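PDB 3S9V: abietadiene synthase, chloroplastic from Abies grandis, which belongs to the plant terpene synthases, largely alpha-helical enzymes, and combines an N-terminal terpene synthase domain with a terpene synthase metal-binding domain. Local coordinates for residues E30-T35 / Y463-K468; E433-I438 / L469-V474; T279-G284 / R331-N336; E39-F44 / K290-E295. One frame throughout, in Å; residues are numbered along the deposited sequence.

The four contacts are helix packing and polar links, and they form one connected group. Contacts 1 and 4 lie on the same helix, 29-46, which meets helix 461-491 in the first and helix 290-301 in the second; their centres are about 15 Å apart. Contact 2 lies further along helix 461-491, its centre about 11 Å from that of contact 1. Contact 3 joins the ends of helices 269-282 and 320-332: its centre is about 13 Å from the centre of contact 4, where His-333 and Val-280 touch Ile-293, and about 17 Å from that of contact 2, where Leu-283 packs against Tyr-437 and Ile-438. Tyr-463, at the start of segment 463-468, touches Leu-283 of contact 3 and Ile-40 of contact 4.

Contact 1 (E30-T35 / Y463-K468); sequences EKRIET and YLELAK
The guanidinium group of Arg-32 turns one edge to the carboxylate of Glu-465, and OE1 of the acid sits close to the guanidinium plane. The two planes are 60° apart, and OE1 is met from above the plane of its own carboxylate. NE of Arg-32 donates to OE1 of Glu-465 over 2.6 Å, the straightest bond of this salt bridge. NH2 of Arg-32 adds two weak bonds, to OE1 of Glu-465 at 2.9 Å and to OE2 of Glu-465 at 2.8 Å. Glu-465 arrives fully stretched, whereas Arg-32 bends at its second torsion (chi2 53°), which carries its head across the end of the acid. Beside the ion pair, methyl CG2 of Ile-33 touches CD1 of Leu-466 at 3.9 Å. Branched and apolar, both suit a buried seam, which Leu-469 and Ile-40 extend along the two helices. Thus helix 29-46 lies on the N-terminal part of the long helix 461-491, with the backbones closest at Ile-33 and Leu-466, 6.2 Å between CA atoms. A charged pair thus flanks an oily seam: the arginine would favour an ionised Glu-465, and with both NH2 bonds bent, the NE bond is the main directional link.

Contact 2 (E433-I438 / L469-V474); sequences EARSYI and LDFNKV
CD1 of Ile-438 presses against Phe-471 at the root of the phenyl ring, 3.9 Å from CB and 4.1 Å from CD2 of Phe-471. This side is purely apolar: with CG of Phe-471 anti to its backbone N (chi1 -176°), the ring spans the gap between helices whose nearest CA atoms, those of Arg-435 and Phe-471, are 7.9 Å apart. A large flat residue suits so wide a spacing. Helices 430-440 and 461-491 are joined through a small antiparallel pair of strands, and Phe-471 bridges the two helices in this largely helical terpene synthase fold. At the ring's outer end the packing is nearly as close, and all three residues are buried, so neither side faces solvent; the difference is chemical. CE2 of Phe-471 reaches CB of Arg-435 at 4.0 Å, and the arginine's CG and CD each lie 4.1 Å from CZ of Phe-471. These aliphatic carbons lead to a guanidinium 87° from the ring plane, bonded beyond the phenyl: NH2 to Glu-439 in a salt bridge, NH1 to the carbonyl of Gln-782. Val-784, from the C-terminal tail, touches both Arg-435 and Phe-471.

Contact 3 (T279-G284 / R331-N336); sequences TVERLG and RLHGYN
Glu-281 and His-333 reach for each other from opposite directions, each with CG set beside its own backbone N (chi1 -66° and -74°). Beyond CG the glutamate runs out extended, and that length is needed, for the closest CA atoms of the two segments, those of Glu-281 and Leu-332, are 11.5 Å apart. NE2 of His-333 donates to OE2 of Glu-281 at 2.7 Å, with an N-H...O angle of 160°. The oxygen lies in the imidazole plane, while the N-H comes to it on the syn side, tilted a little out of the carboxylate plane. The arrangement is a His-carboxylate hydrogen bond between two helix ends. Helix 269-282 closes in a Schellman motif whose positive-phi residue is Gly-284, with its N bonded to Glu-281 O at 2.9 Å; Gly-334, with N bonded to Arg-331 O, takes the same role after helix 320-332. Glycine suits both places because it accepts positive phi readily, and at Gly-334 a CB would also jam against the carbonyl O of His-333. The imidazole of His-333 also touches Ile-293 and Leu-297 of helix 290-301.

Contact 4 (E39-F44 / K290-E295); sequences EIKNMF and KEEIKE
Glu-292, in the first turn of helix 290-301, meets Phe-44 and Lys-41 of helix 29-46 in a helix-to-helix packing of this alpha-helical terpene synthase fold. The backbones come close, 6.1 Å between CA of Phe-44 and CA of Glu-292. The acid begins in apolar company: its CB lies 3.6 Å from CB of Phe-44 and 3.7 Å from CG of Phe-44. CG of Glu-292 stays against CB of Phe-44, also at 3.7 Å. A bend then follows (chi2 59°), turning the carboxylate from the phenyl to the lysine. CD of Glu-292 rests 3.9 Å from CG of Lys-41, OE1 of Glu-292 is 3.9 Å from CE of Lys-41, and OE2 of Glu-292 lies 4.1 Å from CD of Lys-41. Phe-44, buried, also touches Ala-276 and Val-277 of helix 269-282; Lys-41 suits the partly exposed side, its methylenes packing while its amine ends beyond salt-bridge range of either Glu-291 or Glu-292. Any attraction there is probably modest: NZ of Lys-41 is 4.6 Å from OE1 of Glu-291.

Contact 1 (E30-T35 / Y463-K468)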
loop_
_atom_site.group_PDB
_atom_site.type_symbol
_atom_site.label_atom_id
_atom_site.label_comp_id
_atom_site.label_asym_id
_atom_site.label_seq_id
_atom_site.Cartn_x
_atom_site.Cartn_y
_atom_site.Cartn_z
ATOM N N GLU A 30 11.786 17.986 -17.348
ATOM C CA GLU A 30 10.819 17.270 -18.169
ATOM C C GLU A 30 11.521 16.161 -18.948
ATOM O O GLU A 30 10.977 15.067 -19.118
ATOM C CB GLU A 30 10.125 18.222 -19.141
ATOM C CG GLU A 30 9.002 17.567 -19.926
ATOM C CD GLU A 30 7.842 17.126 -19.040
ATOM O OE1 GLU A 30 6.996 16.338 -19.518
ATOM O OE2 GLU A 30 7.770 17.570 -17.873
ATOM N N LYS A 31 12.731 16.448 -19.420
ATOM C CA LYS A 31 13.499 15.459 -20.161
ATOM C C LYS A 31 13.966 14.386 -19.188
ATOM O O LYS A 31 13.981 13.201 -19.514
ATOM C CB LYS A 31 14.712 16.105 -20.831
ATOM C CG LYS A 31 15.621 15.113 -21.545
ATOM C CD LYS A 31 16.932 15.766 -21.947
ATOM C CE LYS A 31 17.898 14.757 -22.550
ATOM N NZ LYS A 31 19.211 15.379 -22.883
ATOM N N ARG A 32 14.351 14.814 -17.991
ATOM C CA ARG A 32 14.811 13.891 -16.968
ATOM C C ARG A 32 13.679 12.916 -16.626
ATOM O O ARG A 32 13.911 11.719 -16.447
ATOM C CB ARG A 32 15.253 14.667 -15.720
ATOM C CG ARG A 32 15.763 13.798 -14.569
ATOM C CD ARG A 32 16.873 12.829 -15.010
ATOM N NE ARG A 32 17.520 12.190 -13.862
ATOM C CZ ARG A 32 18.270 11.091 -13.927
ATOM N NH1 ARG A 32 18.477 10.491 -15.091
ATOM N NH2 ARG A 32 18.809 10.587 -12.822
ATOM N N ILE A 33 12.456 13.444 -16.545
ATOM C CA ILE A 33 11.272 12.645 -16.246
ATOM C C ILE A 33 11.083 11.594 -17.337
ATOM O O ILE A 33 10.789 10.431 -17.057
ATOM C CB ILE A 33 10.005 13.547 -16.162
ATOM C CG1 ILE A 33 10.043 14.370 -14.871
ATOM C CG2 ILE A 33 8.730 12.701 -16.237
ATOM C CD1 ILE A 33 8.912 15.361 -14.737
ATOM N N GLU A 34 11.261 12.006 -18.586
ATOM C CA GLU A 34 11.115 11.089 -19.704
ATOM C C GLU A 34 12.196 10.005 -19.613
ATOM O O GLU A 34 11.929 8.818 -19.822
ATOM C CB GLU A 34 11.233 11.864 -21.021
ATOM C CG GLU A 34 11.008 11.030 -22.283
ATOM C CD GLU A 34 10.687 11.886 -23.511
ATOM O OE1 GLU A 34 11.466 12.817 -23.820
ATOM O OE2 GLU A 34 9.650 11.620 -24.166
ATOM N N THR A 35 13.413 10.423 -19.285
ATOM C CA THR A 35 14.536 9.507 -19.164
ATOM C C THR A 35 14.257 8.463 -18.090
ATOM O O THR A 35 14.370 7.263 -18.332
ATOM C CB THR A 35 15.830 10.271 -18.805
ATOM O OG1 THR A 35 16.112 11.228 -19.830
ATOM C CG2 THR A 35 17.007 9.316 -18.681
ATOM N N TYR A 463 13.252 5.544 -8.668
ATOM C CA TYR A 463 11.826 5.595 -8.385
ATOM C C TYR A 463 11.545 6.892 -7.630
ATOM O O TYR A 463 10.639 7.643 -7.979
ATOM C CB TYR A 463 11.381 4.423 -7.496
ATOM C CG TYR A 463 11.418 3.047 -8.125
ATOM C CD1 TYR A 463 11.040 2.850 -9.451
ATOM C CD2 TYR A 463 11.761 1.929 -7.366
ATOM C CE1 TYR A 463 10.998 1.573 -10.007
ATOM C CE2 TYR A 463 11.721 0.645 -7.907
ATOM C CZ TYR A 463 11.340 0.473 -9.230
ATOM O OH TYR A 463 11.304 -0.792 -9.779
ATOM N N LEU A 464 12.333 7.139 -6.587
ATOM C CA LEU A 464 12.172 8.319 -5.749
ATOM C C LEU A 464 12.430 9.622 -6.498
ATOM O O LEU A 464 11.728 10.615 -6.294
ATOM C CB LEU A 464 13.103 8.238 -4.535
ATOM C CG LEU A 464 12.902 9.372 -3.525
ATOM C CD1 LEU A 464 11.430 9.440 -3.111
ATOM C CD2 LEU A 464 13.790 9.155 -2.319
ATOM N N GLU A 465 13.440 9.620 -7.357
ATOM C CA GLU A 465 13.761 10.807 -8.128
ATOM C C GLU A 465 12.564 11.155 -9.005
ATOM O O GLU A 465 12.152 12.312 -9.081
ATOM C CB GLU A 465 14.989 10.550 -9.001
ATOM C CG GLU A 465 15.437 11.749 -9.817
ATOM C CD GLU A 465 16.689 11.468 -10.627
ATOM O OE1 GLU A 465 17.184 12.404 -11.292
ATOM O OE2 GLU A 465 17.178 10.316 -10.597
ATOM N N LEU A 466 11.998 10.147 -9.659
ATOM C CA LEU A 466 10.851 10.374 -10.526
ATOM C C LEU A 466 9.615 10.795 -9.735
ATOM O O LEU A 466 8.868 11.666 -10.172
ATOM C CB LEU A 466 10.535 9.117 -11.329
ATOM C CG LEU A 466 9.313 9.220 -12.230
ATOM C CD1 LEU A 466 9.510 10.355 -13.238
ATOM C CD2 LEU A 466 9.101 7.891 -12.940
ATOM N N ALA A 467 9.411 10.178 -8.572
ATOM C CA ALA A 467 8.266 10.488 -7.717
ATOM C C ALA A 467 8.262 11.957 -7.278
ATOM O O ALA A 467 7.204 12.587 -7.187
ATOM C CB ALA A 467 8.274 9.585 -6.488
ATOM N N LYS A 468 9.443 12.496 -6.991
ATOM C CA LYS A 468 9.543 13.882 -6.561
ATOM C C LYS A 468 9.331 14.839 -7.735
ATOM O O LYS A 468 8.546 15.789 -7.643
ATOM C CB LYS A 468 10.901 14.132 -5.896
ATOM C CG LYS A 468 11.077 13.396 -4.575
ATOM C CD LYS A 468 12.401 13.747 -3.902
ATOM C CE LYS A 468 12.499 13.112 -2.524
ATOM N NZ LYS A 468 13.825 13.364 -1.892
#

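Contact 2 (E433-I438 / L469-V474)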
loop_
_atom_site.group_PDB
_atom_site.type_symbol
_atom_site.label_atom_id
_atom_site.label_comp_id
_atom_site.label_asym_id
_atom_site.label_seq_id
_atom_site.Cartn_x
_atom_site.Cartn_y
_atom_site.Cartn_z
ATOM N N GLU A 433 -1.245 10.053 0.067
ATOM C CA GLU A 433 -0.504 8.818 0.306
ATOM C C GLU A 433 0.823 8.903 -0.436
ATOM O O GLU A 433 1.863 8.516 0.087
ATOM C CB GLU A 433 -1.271 7.586 -0.191
ATOM C CG GLU A 433 -0.528 6.276 0.108
ATOM C CD GLU A 433 -1.328 5.020 -0.224
ATOM O OE1 GLU A 433 -2.489 4.912 0.227
ATOM O OE2 GLU A 433 -0.789 4.131 -0.924
ATOM N N ALA A 434 0.783 9.420 -1.656
ATOM C CA ALA A 434 1.993 9.543 -2.449
ATOM C C ALA A 434 2.999 10.453 -1.755
ATOM O O ALA A 434 4.204 10.171 -1.748
ATOM C CB ALA A 434 1.663 10.079 -3.839
ATOM N N ARG A 435 2.513 11.541 -1.161
ATOM C CA ARG A 435 3.415 12.468 -0.489
ATOM C C ARG A 435 4.022 11.792 0.715
ATOM O O ARG A 435 5.217 11.928 0.973
ATOM C CB ARG A 435 2.695 13.745 -0.038
ATOM C CG ARG A 435 3.660 14.852 0.394
ATOM C CD ARG A 435 2.931 16.136 0.729
ATOM N NE ARG A 435 3.774 17.320 0.581
ATOM C CZ ARG A 435 4.854 17.562 1.312
ATOM N NH1 ARG A 435 5.560 18.664 1.109
ATOM N NH2 ARG A 435 5.229 16.699 2.248
ATOM N N SER A 436 3.195 11.054 1.445
ATOM C CA SER A 436 3.661 10.360 2.640
ATOM C C SER A 436 4.792 9.388 2.302
ATOM O O SER A 436 5.872 9.434 2.898
ATOM C CB SER A 436 2.501 9.600 3.290
ATOM O OG SER A 436 2.882 9.022 4.526
ATOM N N TYR A 437 4.552 8.519 1.330
ATOM C CA TYR A 437 5.558 7.542 0.967
ATOM C C TYR A 437 6.816 8.177 0.378
ATOM O O TYR A 437 7.928 7.697 0.607
ATOM C CB TYR A 437 4.979 6.503 0.004
ATOM C CG TYR A 437 5.778 5.224 -0.004
ATOM C CD1 TYR A 437 6.079 4.567 1.191
ATOM C CD2 TYR A 437 6.254 4.678 -1.193
ATOM C CE1 TYR A 437 6.835 3.401 1.196
ATOM C CE2 TYR A 437 7.015 3.507 -1.192
ATOM C CZ TYR A 437 7.298 2.880 0.001
ATOM O OH TYR A 437 8.055 1.736 0.007
ATOM N N ILE A 438 6.643 9.256 -0.378
ATOM C CA ILE A 438 7.777 9.952 -0.965
ATOM C C ILE A 438 8.752 10.359 0.145
ATOM O O ILE A 438 9.966 10.376 -0.056
ATOM C CB ILE A 438 7.305 11.204 -1.756
ATOM C CG1 ILE A 438 6.694 10.753 -3.080
ATOM C CG2 ILE A 438 8.461 12.188 -1.972
ATOM C CD1 ILE A 438 6.260 11.879 -3.977
ATOM N N LEU A 469 10.020 14.582 -8.839
ATOM C CA LEU A 469 9.883 15.428 -10.017
ATOM C C LEU A 469 8.440 15.437 -10.521
ATOM O O LEU A 469 7.908 16.482 -10.896
ATOM C CB LEU A 469 10.812 14.937 -11.136
ATOM C CG LEU A 469 12.313 15.217 -10.985
ATOM C CD1 LEU A 469 13.104 14.454 -12.037
ATOM C CD2 LEU A 469 12.563 16.714 -11.116
ATOM N N ASP A 470 7.805 14.272 -10.520
ATOM C CA ASP A 470 6.438 14.161 -11.015
ATOM C C ASP A 470 5.446 14.816 -10.065
ATOM O O ASP A 470 4.502 15.475 -10.509
ATOM C CB ASP A 470 6.069 12.686 -11.237
ATOM C CG ASP A 470 4.782 12.513 -12.052
ATOM O OD1 ASP A 470 4.688 13.090 -13.159
ATOM O OD2 ASP A 470 3.869 11.792 -11.590
ATOM N N PHE A 471 5.664 14.643 -8.763
ATOM C CA PHE A 471 4.772 15.228 -7.773
ATOM C C PHE A 471 4.786 16.749 -7.822
ATOM O O PHE A 471 3.733 17.385 -7.730
ATOM C CB PHE A 471 5.144 14.760 -6.370
ATOM C CG PHE A 471 4.207 15.245 -5.302
ATOM C CD1 PHE A 471 4.349 16.517 -4.758
ATOM C CD2 PHE A 471 3.172 14.429 -4.843
ATOM C CE1 PHE A 471 3.477 16.969 -3.769
ATOM C CE2 PHE A 471 2.292 14.869 -3.856
ATOM C CZ PHE A 471 2.446 16.143 -3.317
ATOM N N ASN A 472 5.971 17.336 -7.966
ATOM C CA ASN A 472 6.075 18.792 -8.030
ATOM C C ASN A 472 5.552 19.329 -9.360
ATOM O O ASN A 472 4.936 20.391 -9.403
ATOM C CB ASN A 472 7.524 19.246 -7.810
ATOM C CG ASN A 472 8.004 18.976 -6.396
ATOM O OD1 ASN A 472 7.223 19.035 -5.442
ATOM N ND2 ASN A 472 9.292 18.692 -6.249
ATOM N N LYS A 473 5.791 18.594 -10.444
ATOM C CA LYS A 473 5.307 19.021 -11.755
ATOM C C LYS A 473 3.786 19.085 -11.738
ATOM O O LYS A 473 3.190 19.998 -12.304
ATOM C CB LYS A 473 5.749 18.044 -12.845
ATOM C CG LYS A 473 5.055 18.269 -14.187
ATOM C CD LYS A 473 5.315 17.117 -15.152
ATOM C CE LYS A 473 4.463 17.242 -16.401
ATOM N NZ LYS A 473 4.582 16.034 -17.265
ATOM N N VAL A 474 3.165 18.104 -11.090
ATOM C CA VAL A 474 1.707 18.046 -10.991
ATOM C C VAL A 474 1.164 19.156 -10.079
ATOM O O VAL A 474 0.204 19.855 -10.424
ATOM C CB VAL A 474 1.246 16.673 -10.440
ATOM C CG1 VAL A 474 -0.258 16.663 -10.240
ATOM C CG2 VAL A 474 1.660 15.574 -11.394
#

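Contact 3 (T279-G284 / R331-N336)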
loop_
_atom_site.group_PDB
_atom_site.type_symbol
_atom_site.label_atom_id
_atom_site.label_comp_id
_atom_site.label_asym_id
_atom_site.label_seq_id
_atom_site.Cartn_x
_atom_site.Cartn_y
_atom_site.Cartn_z
ATOM N N THR A 279 5.616 -0.329 -5.023
ATOM C CA THR A 279 6.484 0.833 -4.866
ATOM C C THR A 279 6.088 1.982 -5.780
ATOM O O THR A 279 5.944 3.110 -5.323
ATOM C CB THR A 279 7.959 0.468 -5.143
ATOM O OG1 THR A 279 8.378 -0.522 -4.201
ATOM C CG2 THR A 279 8.860 1.692 -5.009
ATOM N N VAL A 280 5.918 1.699 -7.070
ATOM C CA VAL A 280 5.538 2.749 -8.018
ATOM C C VAL A 280 4.100 3.236 -7.789
ATOM O O VAL A 280 3.767 4.386 -8.105
ATOM C CB VAL A 280 5.703 2.283 -9.480
ATOM C CG1 VAL A 280 7.162 1.979 -9.764
ATOM C CG2 VAL A 280 4.847 1.064 -9.747
ATOM N N GLU A 281 3.244 2.375 -7.239
ATOM C CA GLU A 281 1.877 2.805 -6.963
ATOM C C GLU A 281 1.874 3.730 -5.748
ATOM O O GLU A 281 1.303 4.816 -5.804
ATOM C CB GLU A 281 0.956 1.609 -6.711
ATOM C CG GLU A 281 0.749 0.727 -7.937
ATOM C CD GLU A 281 -0.324 -0.330 -7.733
ATOM O OE1 GLU A 281 -0.262 -1.060 -6.717
ATOM O OE2 GLU A 281 -1.224 -0.436 -8.597
ATOM N N ARG A 282 2.531 3.306 -4.668
ATOM C CA ARG A 282 2.610 4.098 -3.433
ATOM C C ARG A 282 3.317 5.442 -3.630
ATOM O O ARG A 282 3.023 6.408 -2.923
ATOM C CB ARG A 282 3.347 3.326 -2.337
ATOM C CG ARG A 282 2.659 2.069 -1.870
ATOM C CD ARG A 282 3.495 1.373 -0.807
ATOM N NE ARG A 282 3.360 1.972 0.519
ATOM C CZ ARG A 282 4.058 1.583 1.583
ATOM N NH1 ARG A 282 4.943 0.604 1.470
ATOM N NH2 ARG A 282 3.845 2.141 2.768
ATOM N N LEU A 283 4.263 5.490 -4.567
ATOM C CA LEU A 283 4.984 6.727 -4.854
ATOM C C LEU A 283 4.180 7.618 -5.803
ATOM O O LEU A 283 4.583 8.740 -6.095
ATOM C CB LEU A 283 6.356 6.430 -5.464
ATOM C CG LEU A 283 7.448 5.938 -4.512
ATOM C CD1 LEU A 283 8.709 5.637 -5.315
ATOM C CD2 LEU A 283 7.733 6.997 -3.444
ATOM N N GLY A 284 3.055 7.098 -6.292
ATOM C CA GLY A 284 2.180 7.858 -7.173
ATOM C C GLY A 284 2.583 8.036 -8.627
ATOM O O GLY A 284 2.027 8.899 -9.309
ATOM N N ARG A 331 -6.178 -8.013 -6.456
ATOM C CA ARG A 331 -7.586 -7.710 -6.308
ATOM C C ARG A 331 -7.898 -6.347 -6.904
ATOM O O ARG A 331 -8.844 -6.206 -7.686
ATOM C CB ARG A 331 -8.002 -7.724 -4.838
ATOM C CG ARG A 331 -9.318 -6.993 -4.583
ATOM C CD ARG A 331 -9.901 -7.356 -3.235
ATOM N NE ARG A 331 -10.431 -8.711 -3.254
ATOM C CZ ARG A 331 -11.034 -9.290 -2.224
ATOM N NH1 ARG A 331 -11.489 -10.528 -2.340
ATOM N NH2 ARG A 331 -11.169 -8.634 -1.079
ATOM N N LEU A 332 -7.111 -5.340 -6.542
ATOM C CA LEU A 332 -7.364 -4.005 -7.067
ATOM C C LEU A 332 -7.232 -3.950 -8.579
ATOM O O LEU A 332 -7.883 -3.130 -9.226
ATOM C CB LEU A 332 -6.436 -2.973 -6.413
ATOM C CG LEU A 332 -6.744 -2.673 -4.940
ATOM C CD1 LEU A 332 -5.691 -1.755 -4.358
ATOM C CD2 LEU A 332 -8.125 -2.033 -4.826
ATOM N N HIS A 333 -6.415 -4.824 -9.157
ATOM C CA HIS A 333 -6.253 -4.810 -10.608
ATOM C C HIS A 333 -7.190 -5.730 -11.389
ATOM O O HIS A 333 -6.940 -6.026 -12.557
ATOM C CB HIS A 333 -4.798 -5.095 -10.975
ATOM C CG HIS A 333 -3.888 -3.940 -10.709
ATOM N ND1 HIS A 333 -3.436 -3.104 -11.707
ATOM C CD2 HIS A 333 -3.397 -3.440 -9.552
ATOM C CE1 HIS A 333 -2.706 -2.140 -11.177
ATOM N NE2 HIS A 333 -2.668 -2.321 -9.868
ATOM N N GLY A 334 -8.259 -6.184 -10.736
ATOM C CA GLY A 334 -9.257 -7.019 -11.398
ATOM C C GLY A 334 -9.057 -8.521 -11.523
ATOM O O GLY A 334 -9.803 -9.178 -12.249
ATOM N N TYR A 335 -8.067 -9.070 -10.827
ATOM C CA TYR A 335 -7.809 -10.498 -10.884
ATOM C C TYR A 335 -8.735 -11.242 -9.925
ATOM O O TYR A 335 -9.161 -10.690 -8.910
ATOM C CB TYR A 335 -6.344 -10.773 -10.541
ATOM C CG TYR A 335 -5.386 -10.274 -11.595
ATOM C CD1 TYR A 335 -5.060 -11.060 -12.703
ATOM C CD2 TYR A 335 -4.838 -8.998 -11.511
ATOM C CE1 TYR A 335 -4.204 -10.578 -13.703
ATOM C CE2 TYR A 335 -3.987 -8.506 -12.502
ATOM C CZ TYR A 335 -3.671 -9.298 -13.593
ATOM O OH TYR A 335 -2.816 -8.806 -14.560
ATOM N N ASN A 336 -9.058 -12.488 -10.258
ATOM C CA ASN A 336 -9.947 -13.280 -9.420
ATOM C C ASN A 336 -9.184 -14.015 -8.344
ATOM O O ASN A 336 -8.828 -15.182 -8.501
ATOM C CB ASN A 336 -10.749 -14.282 -10.254
ATOM C CG ASN A 336 -11.659 -15.154 -9.394
ATOM O OD1 ASN A 336 -12.048 -14.764 -8.294
ATOM N ND2 ASN A 336 -12.010 -16.333 -9.900
#

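Contact 4 (E39-F44 / K290-E295)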
loop_
_atom_site.group_PDB
_atom_site.type_symbol
_atom_site.label_atom_id
_atom_site.label_comp_id
_atom_site.label_asym_id
_atom_site.label_seq_id
_atom_site.Cartn_x
_atom_site.Cartn_y
_atom_site.Cartn_z
ATOM N N GLU A 39 13.841 4.345 -18.392
ATOM C CA GLU A 39 14.787 3.519 -17.652
ATOM C C GLU A 39 14.071 2.558 -16.714
ATOM O O GLU A 39 14.500 1.419 -16.527
ATOM C CB GLU A 39 15.755 4.401 -16.858
ATOM C CG GLU A 39 16.795 5.091 -17.726
ATOM C CD GLU A 39 17.748 5.963 -16.929
ATOM O OE1 GLU A 39 18.753 6.430 -17.511
ATOM O OE2 GLU A 39 17.491 6.187 -15.727
ATOM N N ILE A 40 12.977 3.029 -16.127
ATOM C CA ILE A 40 12.188 2.215 -15.215
ATOM C C ILE A 40 11.372 1.201 -16.010
ATOM O O ILE A 40 11.113 0.091 -15.539
ATOM C CB ILE A 40 11.266 3.104 -14.353
ATOM C CG1 ILE A 40 12.119 3.895 -13.358
ATOM C CG2 ILE A 40 10.233 2.256 -13.629
ATOM C CD1 ILE A 40 11.333 4.894 -12.540
ATOM N N LYS A 41 10.972 1.574 -17.220
ATOM C CA LYS A 41 10.228 0.637 -18.057
ATOM C C LYS A 41 11.164 -0.514 -18.425
ATOM O O LYS A 41 10.738 -1.660 -18.533
ATOM C CB LYS A 41 9.718 1.311 -19.334
ATOM C CG LYS A 41 8.459 2.139 -19.154
ATOM C CD LYS A 41 7.934 2.601 -20.501
ATOM C CE LYS A 41 6.604 3.321 -20.374
ATOM N NZ LYS A 41 6.069 3.696 -21.715
ATOM N N ASN A 42 12.442 -0.204 -18.620
ATOM C CA ASN A 42 13.408 -1.243 -18.956
ATOM C C ASN A 42 13.584 -2.167 -17.749
ATOM O O ASN A 42 13.718 -3.376 -17.910
ATOM C CB ASN A 42 14.757 -0.635 -19.355
ATOM C CG ASN A 42 15.723 -1.673 -19.917
ATOM O OD1 ASN A 42 15.476 -2.261 -20.974
ATOM N ND2 ASN A 42 16.827 -1.905 -19.209
ATOM N N MET A 43 13.598 -1.598 -16.545
ATOM C CA MET A 43 13.725 -2.418 -15.345
ATOM C C MET A 43 12.613 -3.460 -15.341
ATOM O O MET A 43 12.870 -4.654 -15.169
ATOM C CB MET A 43 13.617 -1.568 -14.082
ATOM C CG MET A 43 14.949 -1.079 -13.526
ATOM S SD MET A 43 14.723 0.043 -12.122
ATOM C CE MET A 43 13.960 -1.017 -10.983
ATOM N N PHE A 44 11.375 -3.014 -15.537
ATOM C CA PHE A 44 10.255 -3.948 -15.551
ATOM C C PHE A 44 10.404 -5.024 -16.627
ATOM O O PHE A 44 10.097 -6.195 -16.387
ATOM C CB PHE A 44 8.926 -3.213 -15.753
ATOM C CG PHE A 44 8.334 -2.671 -14.482
ATOM C CD1 PHE A 44 8.735 -1.438 -13.979
ATOM C CD2 PHE A 44 7.385 -3.404 -13.783
ATOM C CE1 PHE A 44 8.198 -0.936 -12.793
ATOM C CE2 PHE A 44 6.836 -2.921 -12.597
ATOM C CZ PHE A 44 7.245 -1.678 -12.099
ATOM N N LYS A 290 1.521 1.462 -16.985
ATOM C CA LYS A 290 0.393 0.547 -16.995
ATOM C C LYS A 290 0.648 -0.777 -17.709
ATOM O O LYS A 290 0.240 -1.833 -17.217
ATOM C CB LYS A 290 -0.843 1.253 -17.558
ATOM C CG LYS A 290 -1.313 2.389 -16.644
ATOM C CD LYS A 290 -2.750 2.826 -16.918
ATOM C CE LYS A 290 -2.901 3.522 -18.267
ATOM N NZ LYS A 290 -2.158 4.815 -18.334
ATOM N N GLU A 291 1.335 -0.729 -18.845
ATOM C CA GLU A 291 1.635 -1.937 -19.614
ATOM C C GLU A 291 2.622 -2.850 -18.894
ATOM O O GLU A 291 2.528 -4.073 -18.994
ATOM C CB GLU A 291 2.220 -1.574 -20.981
ATOM C CG GLU A 291 1.297 -0.803 -21.904
ATOM C CD GLU A 291 2.032 -0.257 -23.119
ATOM O OE1 GLU A 291 2.833 0.689 -22.951
ATOM O OE2 GLU A 291 1.819 -0.781 -24.237
ATOM N N GLU A 292 3.571 -2.250 -18.179
ATOM C CA GLU A 292 4.583 -3.007 -17.455
ATOM C C GLU A 292 3.982 -3.671 -16.228
ATOM O O GLU A 292 4.269 -4.835 -15.936
ATOM C CB GLU A 292 5.727 -2.092 -17.010
ATOM C CG GLU A 292 6.580 -1.525 -18.132
ATOM C CD GLU A 292 5.787 -0.702 -19.126
ATOM O OE1 GLU A 292 5.044 0.210 -18.698
ATOM O OE2 GLU A 292 5.915 -0.965 -20.343
ATOM N N ILE A 293 3.156 -2.918 -15.508
ATOM C CA ILE A 293 2.504 -3.413 -14.305
ATOM C C ILE A 293 1.577 -4.554 -14.703
ATOM O O ILE A 293 1.400 -5.517 -13.956
ATOM C CB ILE A 293 1.705 -2.278 -13.620
ATOM C CG1 ILE A 293 2.678 -1.223 -13.091
ATOM C CG2 ILE A 293 0.821 -2.831 -12.507
ATOM C CD1 ILE A 293 2.008 -0.007 -12.464
ATOM N N LYS A 294 1.007 -4.448 -15.900
ATOM C CA LYS A 294 0.095 -5.466 -16.417
ATOM C C LYS A 294 0.871 -6.755 -16.662
ATOM O O LYS A 294 0.464 -7.833 -16.228
ATOM C CB LYS A 294 -0.527 -4.971 -17.724
ATOM C CG LYS A 294 -1.903 -5.524 -18.042
ATOM C CD LYS A 294 -1.844 -6.878 -18.711
ATOM C CE LYS A 294 -3.239 -7.336 -19.115
ATOM N NZ LYS A 294 -3.217 -8.653 -19.808
ATOM N N GLU A 295 2.006 -6.632 -17.341
ATOM C CA GLU A 295 2.835 -7.790 -17.652
ATOM C C GLU A 295 3.366 -8.476 -16.383
ATOM O O GLU A 295 3.459 -9.696 -16.319
ATOM C CB GLU A 295 4.005 -7.360 -18.545
ATOM C CG GLU A 295 4.516 -8.442 -19.489
ATOM C CD GLU A 295 5.596 -7.934 -20.443
ATOM O OE1 GLU A 295 6.738 -7.681 -19.992
ATOM O OE2 GLU A 295 5.297 -7.781 -21.648
#